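PDB 7D5M: oxidoreductase from Azotobacter vinelandii, which binds NAD+ and, as a homologue of inositol dehydrogenase, probably catalyses the NAD-dependent oxidation of a hydroxyl group in a sugar-like substrate. Local coordinates for residues A145-I150 / L282-E287; P210-E215 / R359-H364; K272-V275 / A280-E283; A293-I296 / P300-V303. All coordinates share one frame; numbering follows the deposited sequence.

Contact 1. Residues A145-I150 / L282-E287; sequences AGHQLI and LEWWDE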
loop_
_atom_site.group_PDB
_atom_site.type_symbol
_atom_site.label_atom_id
_atom_site.label_comp_id
_atom_site.label_asym_id
_atom_site.label_seq_id
_atom_site.Cartn_x
_atom_site.Cartn_y
_atom_site.Cartn_z
ATOM N N ALA A 145 3.308 -21.945 -7.274
ATOM C CA ALA A 145 4.602 -22.441 -6.759
ATOM C C ALA A 145 5.724 -22.160 -7.771
ATOM O O ALA A 145 6.914 -22.302 -7.400
ATOM C CB ALA A 145 4.480 -23.906 -6.442
ATOM N N GLY A 146 5.373 -21.775 -9.000
ATOM C CA GLY A 146 6.329 -21.370 -10.040
ATOM C C GLY A 146 6.927 -19.992 -9.814
ATOM O O GLY A 146 7.914 -19.651 -10.505
ATOM N N HIS A 147 6.345 -19.167 -8.939
ATOM C CA HIS A 147 6.870 -17.803 -8.657
ATOM C C HIS A 147 8.209 -17.915 -7.918
ATOM O O HIS A 147 8.255 -18.607 -6.875
ATOM C CB HIS A 147 5.849 -16.959 -7.897
ATOM C CG HIS A 147 4.783 -16.407 -8.784
ATOM N ND1 HIS A 147 3.454 -16.768 -8.662
ATOM C CD2 HIS A 147 4.843 -15.535 -9.815
ATOM C CE1 HIS A 147 2.748 -16.139 -9.582
ATOM N NE2 HIS A 147 3.567 -15.381 -10.291
ATOM N N GLN A 148 9.247 -17.256 -8.448
ATOM C CA GLN A 148 10.638 -17.292 -7.916
ATOM C C GLN A 148 10.651 -17.063 -6.401
ATOM O O GLN A 148 11.479 -17.691 -5.709
ATOM C CB GLN A 148 11.509 -16.220 -8.577
ATOM C CG GLN A 148 11.871 -16.508 -10.035
ATOM C CD GLN A 148 10.847 -16.037 -11.042
ATOM O OE1 GLN A 148 9.710 -16.508 -11.074
ATOM N NE2 GLN A 148 11.264 -15.149 -11.927
ATOM N N LEU A 149 9.814 -16.165 -5.873
ATOM C CA LEU A 149 9.988 -15.761 -4.454
ATOM C C LEU A 149 9.480 -16.849 -3.508
ATOM O O LEU A 149 9.804 -16.760 -2.309
ATOM C CB LEU A 149 9.326 -14.407 -4.202
ATOM C CG LEU A 149 10.083 -13.225 -4.796
ATOM C CD1 LEU A 149 9.275 -11.953 -4.632
ATOM C CD2 LEU A 149 11.464 -13.073 -4.161
ATOM N N ILE A 150 8.758 -17.859 -4.010
ATOM C CA ILE A 150 8.398 -19.043 -3.178
ATOM C C ILE A 150 9.697 -19.790 -2.832
ATOM O O ILE A 150 9.881 -20.130 -1.650
ATOM C CB ILE A 150 7.349 -19.942 -3.857
ATOM C CG1 ILE A 150 6.091 -19.170 -4.263
ATOM C CG2 ILE A 150 7.004 -21.119 -2.963
ATOM C CD1 ILE A 150 5.445 -18.388 -3.130
ATOM N N LEU A 282 7.833 -13.912 7.097
ATOM C CA LEU A 282 7.745 -13.526 5.676
ATOM C C LEU A 282 6.288 -13.651 5.249
ATOM O O LEU A 282 5.532 -14.431 5.853
ATOM C CB LEU A 282 8.714 -14.334 4.808
ATOM C CG LEU A 282 8.631 -15.847 4.863
ATOM C CD1 LEU A 282 7.477 -16.375 4.027
ATOM C CD2 LEU A 282 9.943 -16.448 4.377
ATOM N N GLU A 283 5.897 -12.891 4.234
ATOM C CA GLU A 283 4.501 -12.928 3.746
ATOM C C GLU A 283 4.469 -12.653 2.247
ATOM O O GLU A 283 5.117 -11.710 1.788
ATOM C CB GLU A 283 3.616 -11.953 4.510
ATOM C CG GLU A 283 2.149 -12.060 4.109
ATOM C CD GLU A 283 1.187 -11.251 4.962
ATOM O OE1 GLU A 283 1.528 -10.961 6.119
ATOM O OE2 GLU A 283 0.090 -10.919 4.460
ATOM N N TRP A 284 3.698 -13.463 1.537
ATOM C CA TRP A 284 3.570 -13.410 0.061
ATOM C C TRP A 284 2.089 -13.371 -0.291
ATOM O O TRP A 284 1.311 -14.066 0.364
ATOM C CB TRP A 284 4.275 -14.612 -0.564
ATOM C CG TRP A 284 4.305 -14.608 -2.061
ATOM C CD1 TRP A 284 5.208 -13.973 -2.860
ATOM C CD2 TRP A 284 3.404 -15.302 -2.945
ATOM N NE1 TRP A 284 4.920 -14.206 -4.177
ATOM C CE2 TRP A 284 3.833 -15.030 -4.263
ATOM C CE3 TRP A 284 2.262 -16.097 -2.766
ATOM C CZ2 TRP A 284 3.172 -15.528 -5.386
ATOM C CZ3 TRP A 284 1.621 -16.605 -3.876
ATOM C CH2 TRP A 284 2.074 -16.334 -5.168
ATOM N N TRP A 285 1.752 -12.592 -1.312
ATOM C CA TRP A 285 0.373 -12.320 -1.774
ATOM C C TRP A 285 0.347 -12.521 -3.292
ATOM O O TRP A 285 1.147 -11.869 -3.987
ATOM C CB TRP A 285 0.007 -10.897 -1.354
ATOM C CG TRP A 285 -1.321 -10.407 -1.822
ATOM C CD1 TRP A 285 -2.393 -11.142 -2.238
ATOM C CD2 TRP A 285 -1.737 -9.035 -1.861
ATOM N NE1 TRP A 285 -3.441 -10.318 -2.542
ATOM C CE2 TRP A 285 -3.073 -9.020 -2.324
ATOM C CE3 TRP A 285 -1.114 -7.827 -1.543
ATOM C CZ2 TRP A 285 -3.785 -7.833 -2.497
ATOM C CZ3 TRP A 285 -1.818 -6.656 -1.719
ATOM C CH2 TRP A 285 -3.132 -6.661 -2.186
ATOM N N ASP A 286 -0.503 -13.418 -3.788
ATOM C CA ASP A 286 -0.447 -13.874 -5.203
ATOM C C ASP A 286 -0.721 -12.709 -6.163
ATOM O O ASP A 286 -0.236 -12.775 -7.312
ATOM C CB ASP A 286 -1.388 -15.061 -5.444
ATOM C CG ASP A 286 -2.884 -14.768 -5.410
ATOM O OD1 ASP A 286 -3.299 -13.791 -4.754
ATOM O OD2 ASP A 286 -3.634 -15.554 -6.031
ATOM N N GLU A 287 -1.450 -11.675 -5.737
ATOM C CA GLU A 287 -1.848 -10.573 -6.651
ATOM C C GLU A 287 -0.647 -9.653 -6.905
ATOM O O GLU A 287 -0.688 -8.872 -7.854
ATOM C CB GLU A 287 -3.041 -9.805 -6.087
ATOM C CG GLU A 287 -4.305 -10.640 -6.018
ATOM C CD GLU A 287 -5.448 -9.914 -5.340
ATOM O OE1 GLU A 287 -5.876 -8.855 -5.864
ATOM O OE2 GLU A 287 -5.854 -10.367 -4.260
#
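His147, Leu149 and Ile150 face Trp284 across well-separated backbones, the CA atoms of Ile150 and Trp284 lying 8.1 Å apart, and no hydrogen bond joins the two segments. This is helix-on-sheet packing in the C-terminal alpha/beta domain of the oxidoreductase family: the start of helix 148-158 and the turn before it rest on strand 280-285 through one indole. Trp284 fills the gap because its CG stands anti to its backbone N (chi1 -175°), which carries the ring out toward the helix. Over one face of that ring sits the end of Ile150, whose CD1 is 3.9 Å from the centroid of the six-membered ring and 16° off its normal, a clear CH-pi contact. The opposite face has Asp286 N above its rim, from the residue two places on in the same chain. Helix 202-217 adds Leu213 to the surroundings of the indole. Leu149 comes in obliquely, its CB 4.4 Å from Trp284 CD1, which is a looser apolar touch. The indole nitrogen does not bond across the contact; Trp284 NE1 is satisfied by Pro289 O. The His147 and Trp284 rings meet at an interplanar angle of 47°, neither stacked nor T-shaped. His147 ND1, which also makes a weak hydrogen bond to Tyr144 O, lies 3.5 Å from Trp284 CZ2, at the edge of the indole and near its plane.

Contact 2. Residues P210-E215 / R359-H364; sequences PLYLSE and RYPDIH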
loop_
_atom_site.group_PDB
_atom_site.type_symbol
_atom_site.label_atom_id
_atom_site.label_comp_id
_atom_site.label_asym_id
_atom_site.label_seq_id
_atom_site.Cartn_x
_atom_site.Cartn_y
_atom_site.Cartn_z
ATOM N N PRO A 210 -2.519 -22.355 -1.248
ATOM C CA PRO A 210 -1.560 -21.874 -0.253
ATOM C C PRO A 210 -1.053 -23.013 0.649
ATOM O O PRO A 210 0.052 -22.919 1.140
ATOM C CB PRO A 210 -2.331 -20.789 0.515
ATOM C CG PRO A 210 -3.796 -21.130 0.289
ATOM C CD PRO A 210 -3.845 -21.738 -1.101
ATOM N N LEU A 211 -1.843 -24.077 0.827
ATOM C CA LEU A 211 -1.366 -25.297 1.542
ATOM C C LEU A 211 -0.122 -25.830 0.824
ATOM O O LEU A 211 0.909 -26.061 1.482
ATOM C CB LEU A 211 -2.457 -26.369 1.592
ATOM C CG LEU A 211 -2.047 -27.628 2.354
ATOM C CD1 LEU A 211 -2.167 -27.403 3.849
ATOM C CD2 LEU A 211 -2.868 -28.822 1.912
ATOM N N TYR A 212 -0.188 -25.974 -0.494
ATOM C CA TYR A 212 0.974 -26.468 -1.268
ATOM C C TYR A 212 2.149 -25.488 -1.127
ATOM O O TYR A 212 3.284 -25.938 -0.932
ATOM C CB TYR A 212 0.659 -26.742 -2.738
ATOM C CG TYR A 212 1.899 -27.249 -3.424
ATOM C CD1 TYR A 212 2.429 -28.483 -3.072
ATOM C CD2 TYR A 212 2.588 -26.479 -4.350
ATOM C CE1 TYR A 212 3.606 -28.945 -3.636
ATOM C CE2 TYR A 212 3.768 -26.932 -4.923
ATOM C CZ TYR A 212 4.273 -28.173 -4.571
ATOM O OH TYR A 212 5.421 -28.654 -5.135
ATOM N N LEU A 213 1.904 -24.176 -1.182
ATOM C CA LEU A 213 2.997 -23.197 -0.954
ATOM C C LEU A 213 3.657 -23.481 0.401
ATOM O O LEU A 213 4.882 -23.440 0.458
ATOM C CB LEU A 213 2.469 -21.765 -1.037
ATOM C CG LEU A 213 1.887 -21.366 -2.390
ATOM C CD1 LEU A 213 1.441 -19.917 -2.359
ATOM C CD2 LEU A 213 2.886 -21.591 -3.523
ATOM N N SER A 214 2.894 -23.778 1.456
ATOM C CA SER A 214 3.490 -24.054 2.791
ATOM C C SER A 214 4.344 -25.325 2.727
ATOM O O SER A 214 5.371 -25.376 3.421
ATOM C CB SER A 214 2.462 -24.139 3.882
ATOM O OG SER A 214 1.780 -25.382 3.829
ATOM N N GLU A 215 3.955 -26.305 1.912
ATOM C CA GLU A 215 4.714 -27.583 1.782
ATOM C C GLU A 215 6.033 -27.332 1.041
ATOM O O GLU A 215 7.042 -27.965 1.387
ATOM C CB GLU A 215 3.868 -28.649 1.088
ATOM C CG GLU A 215 2.666 -29.048 1.918
ATOM C CD GLU A 215 1.792 -30.136 1.327
ATOM O OE1 GLU A 215 2.201 -30.750 0.319
ATOM O OE2 GLU A 215 0.697 -30.373 1.900
ATOM N N ARG A 359 12.819 -30.000 -8.821
ATOM C CA ARG A 359 11.744 -29.753 -7.830
ATOM C C ARG A 359 10.526 -29.228 -8.584
ATOM O O ARG A 359 10.625 -28.164 -9.214
ATOM C CB ARG A 359 12.177 -28.714 -6.791
ATOM C CG ARG A 359 13.435 -29.082 -6.020
ATOM C CD ARG A 359 13.181 -30.042 -4.872
ATOM N NE ARG A 359 14.441 -30.449 -4.253
ATOM C CZ ARG A 359 15.240 -31.417 -4.703
ATOM N NH1 ARG A 359 14.922 -32.106 -5.787
ATOM N NH2 ARG A 359 16.363 -31.694 -4.065
ATOM N N TYR A 360 9.405 -29.931 -8.494
ATOM C CA TYR A 360 8.131 -29.467 -9.086
ATOM C C TYR A 360 6.984 -30.160 -8.366
ATOM O O TYR A 360 7.164 -31.215 -7.752
ATOM C CB TYR A 360 8.126 -29.724 -10.593
ATOM C CG TYR A 360 8.398 -31.156 -10.966
ATOM C CD1 TYR A 360 7.372 -32.081 -11.062
ATOM C CD2 TYR A 360 9.691 -31.600 -11.169
ATOM C CE1 TYR A 360 7.620 -33.409 -11.370
ATOM C CE2 TYR A 360 9.958 -32.922 -11.482
ATOM C CZ TYR A 360 8.922 -33.827 -11.592
ATOM O OH TYR A 360 9.197 -35.124 -11.903
ATOM N N PRO A 361 5.774 -29.576 -8.430
ATOM C CA PRO A 361 4.592 -30.214 -7.865
ATOM C C PRO A 361 4.288 -31.495 -8.646
ATOM O O PRO A 361 4.081 -31.441 -9.843
ATOM C CB PRO A 361 3.457 -29.190 -7.995
ATOM C CG PRO A 361 4.084 -27.943 -8.579
ATOM C CD PRO A 361 5.479 -28.277 -9.049
ATOM N N ASP A 362 4.300 -32.618 -7.942
ATOM C CA ASP A 362 4.317 -33.960 -8.569
ATOM C C ASP A 362 3.172 -34.807 -8.009
ATOM O O ASP A 362 2.282 -34.282 -7.323
ATOM C CB ASP A 362 5.684 -34.613 -8.355
ATOM C CG ASP A 362 6.067 -34.813 -6.900
ATOM O OD1 ASP A 362 5.213 -34.577 -6.010
ATOM O OD2 ASP A 362 7.234 -35.174 -6.660
ATOM N N ILE A 363 3.208 -36.099 -8.308
ATOM C CA ILE A 363 2.167 -37.066 -7.875
ATOM C C ILE A 363 2.010 -36.975 -6.350
ATOM O O ILE A 363 0.869 -37.026 -5.862
ATOM C CB ILE A 363 2.527 -38.487 -8.362
ATOM C CG1 ILE A 363 1.383 -39.471 -8.110
ATOM C CG2 ILE A 363 3.830 -38.973 -7.744
ATOM C CD1 ILE A 363 0.108 -39.155 -8.870
ATOM N N HIS A 364 3.114 -36.847 -5.616
ATOM C CA HIS A 364 3.127 -36.846 -4.128
ATOM C C HIS A 364 2.406 -35.595 -3.615
ATOM O O HIS A 364 1.630 -35.709 -2.661
ATOM C CB HIS A 364 4.559 -36.948 -3.593
ATOM C CG HIS A 364 5.303 -38.120 -4.129
ATOM N ND1 HIS A 364 4.984 -39.407 -3.775
ATOM C CD2 HIS A 364 6.342 -38.202 -4.991
ATOM C CE1 HIS A 364 5.802 -40.240 -4.394
ATOM N NE2 HIS A 364 6.636 -39.527 -5.152
#
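A side-chain-to-loop packing contact, partly buried, joins Tyr212 on helix 202-217 to Pro361 in the turn that leads into helix 363-381. The evidence is in the spacing: the CA atoms of Tyr212 and Pro361 are 8.4 Å apart, a gap that takes a side chain as long as the phenol to bridge. Tyr212 holds its CG anti to its backbone N (chi1 -179°), which sends the ring away from its own helix and lays its far end against the proline. There the Tyr212 OH is 3.3 Å from Pro361 CA, while Tyr212 CZ is 3.7 Å from Pro361 CB. Tyr212 CE2 touches both CB and CG of the pyrrolidine, and the two side chains cross at about a right angle, Pro361 CB approaching the phenol obliquely. No hydrogen bond crosses the contact: the Pro361 nitrogen, 3.4 Å from Tyr212 OH, has no hydrogen to share, which makes the meeting one of shape. Tyr142 stacks on the Tyr212 ring and also touches Pro361, so it adds a second aromatic neighbour to the phenol, and Ala365 of helix 363-381 touches the Tyr212 side chain as well. Pro361 is tied by its backbone to Val140 of the parallel sheet, and its side chain lies about 9 Å from the bound NAD. One residue further on, Asp362 takes the N-cap position, its OD1 accepting from Ala365 N. The arrangement is thus a proline just ahead of a helix N-cap, packed against helix 202-217 beside the NAD-binding Rossmann fold.

Contact 3. Residues K272-V275 / A280-E283; sequences KIRV and ASLE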
loop_
_atom_site.group_PDB
_atom_site.type_symbol
_atom_site.label_atom_id
_atom_site.label_comp_id
_atom_site.label_asym_id
_atom_site.label_seq_id
_atom_site.Cartn_x
_atom_site.Cartn_y
_atom_site.Cartn_z
ATOM N N LYS A 272 -2.797 -15.501 0.265
ATOM C CA LYS A 272 -1.650 -15.001 1.049
ATOM C C LYS A 272 -1.109 -16.140 1.905
ATOM O O LYS A 272 -1.889 -17.003 2.350
ATOM C CB LYS A 272 -2.064 -13.793 1.895
ATOM C CG LYS A 272 -2.717 -12.650 1.119
ATOM C CD LYS A 272 -3.304 -11.515 1.963
ATOM C CE LYS A 272 -3.414 -10.233 1.167
ATOM N NZ LYS A 272 -4.282 -9.214 1.809
ATOM N N ILE A 273 0.194 -16.129 2.134
ATOM C CA ILE A 273 0.825 -17.045 3.114
ATOM C C ILE A 273 1.791 -16.219 3.954
ATOM O O ILE A 273 2.605 -15.479 3.398
ATOM C CB ILE A 273 1.497 -18.257 2.449
ATOM C CG1 ILE A 273 2.191 -19.127 3.499
ATOM C CG2 ILE A 273 2.448 -17.851 1.335
ATOM C CD1 ILE A 273 2.465 -20.528 3.039
ATOM N N ARG A 274 1.632 -16.299 5.269
ATOM C CA ARG A 274 2.553 -15.639 6.218
ATOM C C ARG A 274 3.168 -16.748 7.062
ATOM O O ARG A 274 2.413 -17.508 7.687
ATOM C CB ARG A 274 1.826 -14.611 7.087
ATOM C CG ARG A 274 2.740 -13.860 8.042
ATOM C CD ARG A 274 2.001 -12.819 8.868
ATOM N NE ARG A 274 2.897 -12.060 9.722
ATOM C CZ ARG A 274 3.617 -11.008 9.352
ATOM N NH1 ARG A 274 3.569 -10.536 8.113
ATOM N NH2 ARG A 274 4.392 -10.413 10.239
ATOM N N VAL A 275 4.482 -16.856 7.037
ATOM C CA VAL A 275 5.216 -17.814 7.901
ATOM C C VAL A 275 5.843 -16.992 9.014
ATOM O O VAL A 275 6.605 -16.066 8.703
ATOM C CB VAL A 275 6.265 -18.611 7.111
ATOM C CG1 VAL A 275 6.979 -19.602 8.015
ATOM C CG2 VAL A 275 5.646 -19.307 5.913
ATOM N N ALA A 280 11.515 -13.646 12.947
ATOM C CA ALA A 280 11.053 -12.871 11.780
ATOM C C ALA A 280 9.876 -13.584 11.127
ATOM O O ALA A 280 9.709 -14.789 11.352
ATOM C CB ALA A 280 12.196 -12.685 10.803
ATOM N N SER A 281 9.113 -12.845 10.325
ATOM C CA SER A 281 8.037 -13.383 9.463
ATOM C C SER A 281 8.353 -13.089 7.998
ATOM O O SER A 281 9.081 -12.136 7.706
ATOM C CB SER A 281 6.696 -12.820 9.837
ATOM O OG SER A 281 6.357 -13.149 11.176
ATOM N N LEU A 282 7.833 -13.912 7.097
ATOM C CA LEU A 282 7.745 -13.526 5.676
ATOM C C LEU A 282 6.288 -13.651 5.249
ATOM O O LEU A 282 5.532 -14.431 5.853
ATOM C CB LEU A 282 8.714 -14.334 4.808
ATOM C CG LEU A 282 8.631 -15.847 4.863
ATOM C CD1 LEU A 282 7.477 -16.375 4.027
ATOM C CD2 LEU A 282 9.943 -16.448 4.377
ATOM N N GLU A 283 5.897 -12.891 4.234
ATOM C CA GLU A 283 4.501 -12.928 3.746
ATOM C C GLU A 283 4.469 -12.653 2.247
ATOM O O GLU A 283 5.117 -11.710 1.788
ATOM C CB GLU A 283 3.616 -11.953 4.510
ATOM C CG GLU A 283 2.149 -12.060 4.109
ATOM C CD GLU A 283 1.187 -11.251 4.962
ATOM O OE1 GLU A 283 1.528 -10.961 6.119
ATOM O OE2 GLU A 283 0.090 -10.919 4.460
#
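Arg274 lays its guanidinium over Ser281 CB, which sits 3.3 Å from the guanidinium plane and toward its rim, and reaches Glu283 with one terminal nitrogen. The salt bridge runs from Arg274 NH1 to Glu283 OE1 at 2.9 Å, with an N-H...O angle of 153°. OE1 is met nearly end-on, and the guanidinium and carboxylate planes are 83° apart, so a single nitrogen and a single oxygen make the bond. Arg274 has an extended chain from CG to NE, with CG anti to the backbone N, which brings its CD alongside the same carboxylate oxygen. Its other nitrogens are used too: NH2 makes a salt bridge to Glu295 on strand 291-296, beyond strand 280-285, and NE bonds to Asn264 OD1 of the third subunit, while Ser281 OG is bonded to Ala265 O of that same subunit. A leucine in place of Arg274 would probably leave Glu283 and Glu295 without their shared positive partner and cost the subunit interface its bond to Asn264.

The backbone evidence is equally direct. Arg274 and Glu283 form a non-hydrogen-bonded pair, their CA atoms 4.2 Å apart, whereas Val275 and Leu282 form a hydrogen-bonded one, with Val275 N 2.9 Å from Leu282 O and Leu282 N 3.0 Å from Val275 O. On the face opposite the arginine, Val275 CG2 and Leu282 CD1 touch at 3.9 Å and lie against helix 148-158 through Ile157. With strand axes at 167°, the arrangement is an antiparallel beta hairpin of the large mixed sheet in the C-terminal domain.

Contact 4. Residues A293-I296 / P300-V303; sequences AFEI and PVQV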
loop_
_atom_site.group_PDB
_atom_site.type_symbol
_atom_site.label_atom_id
_atom_site.label_comp_id
_atom_site.label_asym_id
_atom_site.label_seq_id
_atom_site.Cartn_x
_atom_site.Cartn_y
_atom_site.Cartn_z
ATOM N N ALA A 293 7.394 -9.841 1.608
ATOM C CA ALA A 293 7.594 -9.111 2.879
ATOM C C ALA A 293 8.534 -9.932 3.756
ATOM O O ALA A 293 8.322 -11.144 3.864
ATOM C CB ALA A 293 6.287 -8.869 3.593
ATOM N N PHE A 294 9.536 -9.294 4.351
ATOM C CA PHE A 294 10.489 -9.946 5.284
ATOM C C PHE A 294 10.637 -9.038 6.493
ATOM O O PHE A 294 11.157 -7.926 6.363
ATOM C CB PHE A 294 11.827 -10.258 4.614
ATOM C CG PHE A 294 12.859 -10.851 5.543
ATOM C CD1 PHE A 294 12.535 -11.883 6.408
ATOM C CD2 PHE A 294 14.167 -10.395 5.525
ATOM C CE1 PHE A 294 13.493 -12.427 7.252
ATOM C CE2 PHE A 294 15.123 -10.953 6.358
ATOM C CZ PHE A 294 14.782 -11.959 7.224
ATOM N N GLU A 295 10.144 -9.500 7.632
ATOM C CA GLU A 295 9.877 -8.622 8.794
ATOM C C GLU A 295 10.573 -9.203 10.022
ATOM O O GLU A 295 9.976 -10.038 10.724
ATOM C CB GLU A 295 8.371 -8.453 8.953
ATOM C CG GLU A 295 7.702 -8.037 7.653
ATOM C CD GLU A 295 6.227 -7.696 7.759
ATOM O OE1 GLU A 295 5.545 -8.222 8.673
ATOM O OE2 GLU A 295 5.765 -6.871 6.932
ATOM N N ILE A 296 11.800 -8.750 10.262
ATOM C CA ILE A 296 12.594 -9.176 11.450
ATOM C C ILE A 296 12.062 -8.389 12.648
ATOM O O ILE A 296 11.995 -7.135 12.551
ATOM C CB ILE A 296 14.100 -8.948 11.233
ATOM C CG1 ILE A 296 14.645 -9.718 10.026
ATOM C CG2 ILE A 296 14.860 -9.267 12.511
ATOM C CD1 ILE A 296 16.028 -9.283 9.598
ATOM N N PRO A 300 13.480 -2.569 10.884
ATOM C CA PRO A 300 12.565 -2.094 9.848
ATOM C C PRO A 300 12.080 -3.269 8.997
ATOM O O PRO A 300 12.888 -4.126 8.654
ATOM C CB PRO A 300 13.432 -1.136 9.012
ATOM C CG PRO A 300 14.491 -0.685 9.988
ATOM C CD PRO A 300 14.807 -1.946 10.765
ATOM N N VAL A 301 10.792 -3.280 8.658
ATOM C CA VAL A 301 10.256 -4.265 7.682
ATOM C C VAL A 301 11.013 -4.065 6.367
ATOM O O VAL A 301 11.471 -2.931 6.079
ATOM C CB VAL A 301 8.727 -4.170 7.506
ATOM C CG1 VAL A 301 7.999 -4.474 8.805
ATOM C CG2 VAL A 301 8.291 -2.838 6.931
ATOM N N GLN A 302 11.148 -5.142 5.603
ATOM C CA GLN A 302 11.814 -5.145 4.291
ATOM C C GLN A 302 10.847 -5.727 3.265
ATOM O O GLN A 302 9.942 -6.504 3.642
ATOM C CB GLN A 302 13.103 -5.966 4.332
ATOM C CG GLN A 302 14.190 -5.364 5.215
ATOM C CD GLN A 302 15.418 -6.245 5.270
ATOM O OE1 GLN A 302 16.309 -6.160 4.425
ATOM N NE2 GLN A 302 15.463 -7.121 6.264
ATOM N N VAL A 303 11.065 -5.364 2.012
ATOM C CA VAL A 303 10.383 -6.011 0.863
ATOM C C VAL A 303 11.469 -6.563 -0.057
ATOM O O VAL A 303 12.327 -5.795 -0.503
ATOM C CB VAL A 303 9.452 -5.024 0.143
ATOM C CG1 VAL A 303 8.882 -5.632 -1.127
ATOM C CG2 VAL A 303 8.327 -4.556 1.049
HETATM O O HOH W 1 13.023 -7.010 8.239
HETATM O O HOH W 2 7.199 -5.533 4.515
#
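Pro300, in the turn before strand 301-305, meets Ile296 through a water that accepts from Ile296 N and donates to Pro300 O, both at 2.9 Å, and Val301 after it lies beside Glu295, with Val301 CG1 3.8 Å from Glu295 CG. That water also donates to Phe294 O and accepts from Gln302 NE2, so four groups hold it. Glu295 CG is placed beside its own backbone N (chi1 -51°), and the chain extends from there along the valine. The carboxylate has a stronger partner in Arg274, which binds OE1, while a second water joins OE2 to Gln302 O. An alanine here, lacking the methylene chain and carboxylate of Glu295, would probably leave Arg274 NH2 without its salt-bridge mate and Val301 CG1 less closely packed. Gln302 then pairs with Phe294 as a hydrogen-bonded antiparallel pair: Phe294 N reaches Gln302 O at 2.9 Å and 175°, although from above the carbonyl plane, and Gln302 N reaches Phe294 O at 2.9 Å. Their side chains run the same way, Gln302 NE2 lying 3.6 Å from Phe294 CD2 with amide and ring planes 41° apart. Val303 closes the walk opposite Ala293 as a non-hydrogen-bonded pair. In this antiparallel hairpin, strand 291-296 borders strand 280-285 on its other side, Phe294 reaches Leu162 beyond helix 148-158, and strand 301-305 continues the sheet into an antiparallel strand of the fourth subunit.

In the fold
From the N terminus, 145-150 opens contact 1, which closes at 282-287. Before that, 210-215 opens contact 2, which ends at 359-364, so the loops of contacts 1 and 2 cross. They also touch, Ala145 packing on Tyr212 and Trp284 on Leu213. Contact 3 is a short hairpin that lies within the loop of contact 2 and ends on the same strand as contact 1, sharing Leu282 and Glu283 with it. Contact 4 follows in series, still inside contact 2's loop. Strands 271-277, 280-285, 291-296 and 301-305 thus line up in one sheet, with Arg274 and Glu295 bridging contacts 3 and 4. Contact 1 brings helix 148-158 onto that sheet, and contact 2 ties helix 202-217 to the turn before helix 363-381.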